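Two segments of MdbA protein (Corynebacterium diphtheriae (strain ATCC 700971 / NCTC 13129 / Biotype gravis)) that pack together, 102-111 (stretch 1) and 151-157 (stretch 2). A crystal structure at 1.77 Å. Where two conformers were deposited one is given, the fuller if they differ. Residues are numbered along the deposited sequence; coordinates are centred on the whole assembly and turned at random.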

# COMPACT_ATOMS: atom_id res chain seq x y z
N ALA A 102 6.08 -5.93 -2.71
CA ALA A 102 7.36 -6.00 -2.01
C ALA A 102 8.23 -4.74 -2.26
O ALA A 102 8.98 -4.34 -1.37
CB ALA A 102 8.08 -7.23 -2.43
N ALA A 103 8.10 -4.11 -3.43
CA ALA A 103 8.79 -2.83 -3.71
C ALA A 103 8.27 -1.72 -2.78
O ALA A 103 9.04 -1.03 -2.11
CB ALA A 103 8.63 -2.43 -5.15
N ALA A 104 6.96 -1.66 -2.64
CA ALA A 104 6.32 -0.68 -1.78
C ALA A 104 6.69 -0.95 -0.33
O ALA A 104 6.95 0.01 0.41
CB ALA A 104 4.82 -0.68 -1.98
N LEU A 105 6.70 -2.23 0.08
CA LEU A 105 7.16 -2.58 1.44
C LEU A 105 8.57 -2.13 1.74
O LEU A 105 8.80 -1.59 2.84
CB LEU A 105 7.03 -4.06 1.74
CG LEU A 105 7.42 -4.51 3.18
CD1 LEU A 105 6.54 -3.87 4.26
CD2 LEU A 105 7.24 -6.02 3.20
N ALA A 106 9.50 -2.33 0.80
CA ALA A 106 10.89 -1.87 0.97
C ALA A 106 10.94 -0.37 1.27
O ALA A 106 11.73 0.10 2.08
CB ALA A 106 11.74 -2.24 -0.23
N VAL A 107 10.14 0.43 0.57
CA VAL A 107 10.07 1.85 0.86
C VAL A 107 9.50 2.14 2.24
O VAL A 107 10.06 2.92 2.97
CB VAL A 107 9.21 2.58 -0.22
CG1 VAL A 107 9.30 4.09 0.00
CG2 VAL A 107 9.70 2.24 -1.63
N ALA A 108 8.40 1.51 2.61
CA ALA A 108 7.83 1.71 3.94
C ALA A 108 8.79 1.33 5.08
O ALA A 108 8.88 2.03 6.08
CB ALA A 108 6.58 0.91 4.08
N GLN A 109 9.51 0.24 4.88
CA GLN A 109 10.50 -0.24 5.85
C GLN A 109 11.58 0.82 6.14
O GLN A 109 12.18 0.86 7.25
CB GLN A 109 11.13 -1.54 5.30
CG GLN A 109 12.42 -1.99 5.97
CD GLN A 109 12.20 -2.37 7.43
OE1 GLN A 109 11.06 -2.55 7.86
NE2 GLN A 109 13.28 -2.46 8.20
N SER A 110 11.88 1.65 5.16
CA SER A 110 12.85 2.71 5.33
C SER A 110 12.33 3.91 6.15
O SER A 110 13.11 4.80 6.50
CB SER A 110 13.33 3.19 3.96
OG SER A 110 12.47 4.16 3.36
N GLY A 111 11.02 3.96 6.41
CA GLY A 111 10.41 5.06 7.13
C GLY A 111 10.24 6.37 6.33
O GLY A 111 9.98 7.41 6.91
N GLU A 151 19.89 2.65 -0.75
CA GLU A 151 19.73 1.41 -0.01
C GLU A 151 18.41 0.71 -0.36
O GLU A 151 18.38 -0.47 -0.61
CB GLU A 151 19.75 1.70 1.49
CG GLU A 151 19.83 0.45 2.36
CD GLU A 151 18.58 0.17 3.16
OE1 GLU A 151 17.81 1.12 3.47
OE2 GLU A 151 18.37 -1.03 3.50
N VAL A 152 17.33 1.47 -0.33
CA VAL A 152 16.02 0.95 -0.65
C VAL A 152 15.98 0.49 -2.11
O VAL A 152 15.45 -0.60 -2.43
CB VAL A 152 14.90 1.99 -0.39
CG1 VAL A 152 13.58 1.55 -0.94
CG2 VAL A 152 14.76 2.20 1.09
N THR A 153 16.52 1.32 -2.99
CA THR A 153 16.49 1.06 -4.42
C THR A 153 17.20 -0.27 -4.76
O THR A 153 16.67 -1.13 -5.47
CB THR A 153 17.11 2.22 -5.20
OG1 THR A 153 16.39 3.43 -4.92
CG2 THR A 153 17.03 1.95 -6.70
N GLN A 154 18.39 -0.47 -4.21
CA GLN A 154 19.11 -1.72 -4.42
C GLN A 154 18.38 -2.91 -3.81
O GLN A 154 18.31 -3.96 -4.40
CB GLN A 154 20.54 -1.60 -3.91
CG GLN A 154 21.43 -2.79 -4.32
CD GLN A 154 21.59 -2.96 -5.83
OE1 GLN A 154 21.62 -2.00 -6.61
NE2 GLN A 154 21.71 -4.20 -6.25
N LYS A 155 17.78 -2.74 -2.64
CA LYS A 155 16.96 -3.77 -2.05
C LYS A 155 15.82 -4.19 -3.00
O LYS A 155 15.54 -5.37 -3.16
CB LYS A 155 16.41 -3.25 -0.74
CG LYS A 155 15.39 -4.12 -0.06
CD LYS A 155 14.99 -3.53 1.28
CE LYS A 155 16.19 -3.15 2.13
NZ LYS A 155 15.79 -3.13 3.55
N ILE A 156 15.15 -3.22 -3.63
CA ILE A 156 14.10 -3.55 -4.55
C ILE A 156 14.64 -4.37 -5.76
O ILE A 156 14.02 -5.35 -6.20
CB ILE A 156 13.38 -2.27 -5.04
CG1 ILE A 156 12.70 -1.61 -3.82
CG2 ILE A 156 12.40 -2.62 -6.18
CD1 ILE A 156 11.97 -0.32 -4.06
N ARG A 157 15.76 -3.94 -6.30
CA ARG A 157 16.39 -4.67 -7.41
C ARG A 157 16.70 -6.11 -7.06
O ARG A 157 16.60 -6.97 -7.92
CB ARG A 157 17.71 -3.99 -7.81
CG ARG A 157 17.52 -2.65 -8.42
CD ARG A 157 18.78 -2.09 -9.06
NE ARG A 157 18.65 -0.66 -9.18
CZ ARG A 157 17.83 -0.06 -10.06
NH1 ARG A 157 17.15 -0.78 -10.93
NH2 ARG A 157 17.69 1.26 -10.06
O HOH W 1 14.04 -0.93 2.98

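Two segments of MdbA, 102-111 and 151-157, pack through their helices, which run nearly antiparallel, their N-to-C directions 154° apart and their axes 9.3 Å apart at closest approach. The backbones come nearest where Ala103 CA lies 5.4 Å from Ile156 CA and Ala106 CA 6.1 Å from Val152 CA; each of these pairs sets an alanine against a branched side chain.

Five pairs of apolar side chains meet across the contact. Ala106 points toward the second helix, and its CB meets Ile156 CG1 at 3.8 Å and Val152 CG1 at 4.3 Å. Ile156 leaves its backbone sideways, but with chi1 m and chi2 t its end comes nearer: Ile156 CD1 lies 3.6 Å from Ala103 O and 4.2 Å from Val107 CG2. Its branch methyl, Ile156 CG2, lies 3.9 Å from Ala103 CB. Val152, chi1 t, points toward the first helix, placing CG1 4.0 Å from Val107 CG2 and CG2 3.4 Å from Ser110 CB, a close van der Waals contact.

The aliphatic part of Lys155 joins this packing, with CD 3.8 Å from Ala106 CB, while its charged end serves polar partners. Lys155 NZ forms a salt bridge with Glu151 OE2 at 3.3 Å, one turn earlier in the same helix; the accompanying hydrogen bond is weak.

No direct hydrogen bond crosses between the segments, but one water links them: it donates to Ala106 O at 2.7 Å and accepts from Lys155 NZ at 2.9 Å. Ala106 O also receives a weak hydrogen bond from Ser110 N at 3.5 Å.

Near the end of the first segment, Ser110 OG, with chi1 p, donates to Val107 O at 2.7 Å, turning the hydroxyl back onto its own backbone. Gly111 then leaves helical geometry with positive phi, a conformation that favours glycine, and makes no contact with the second helix.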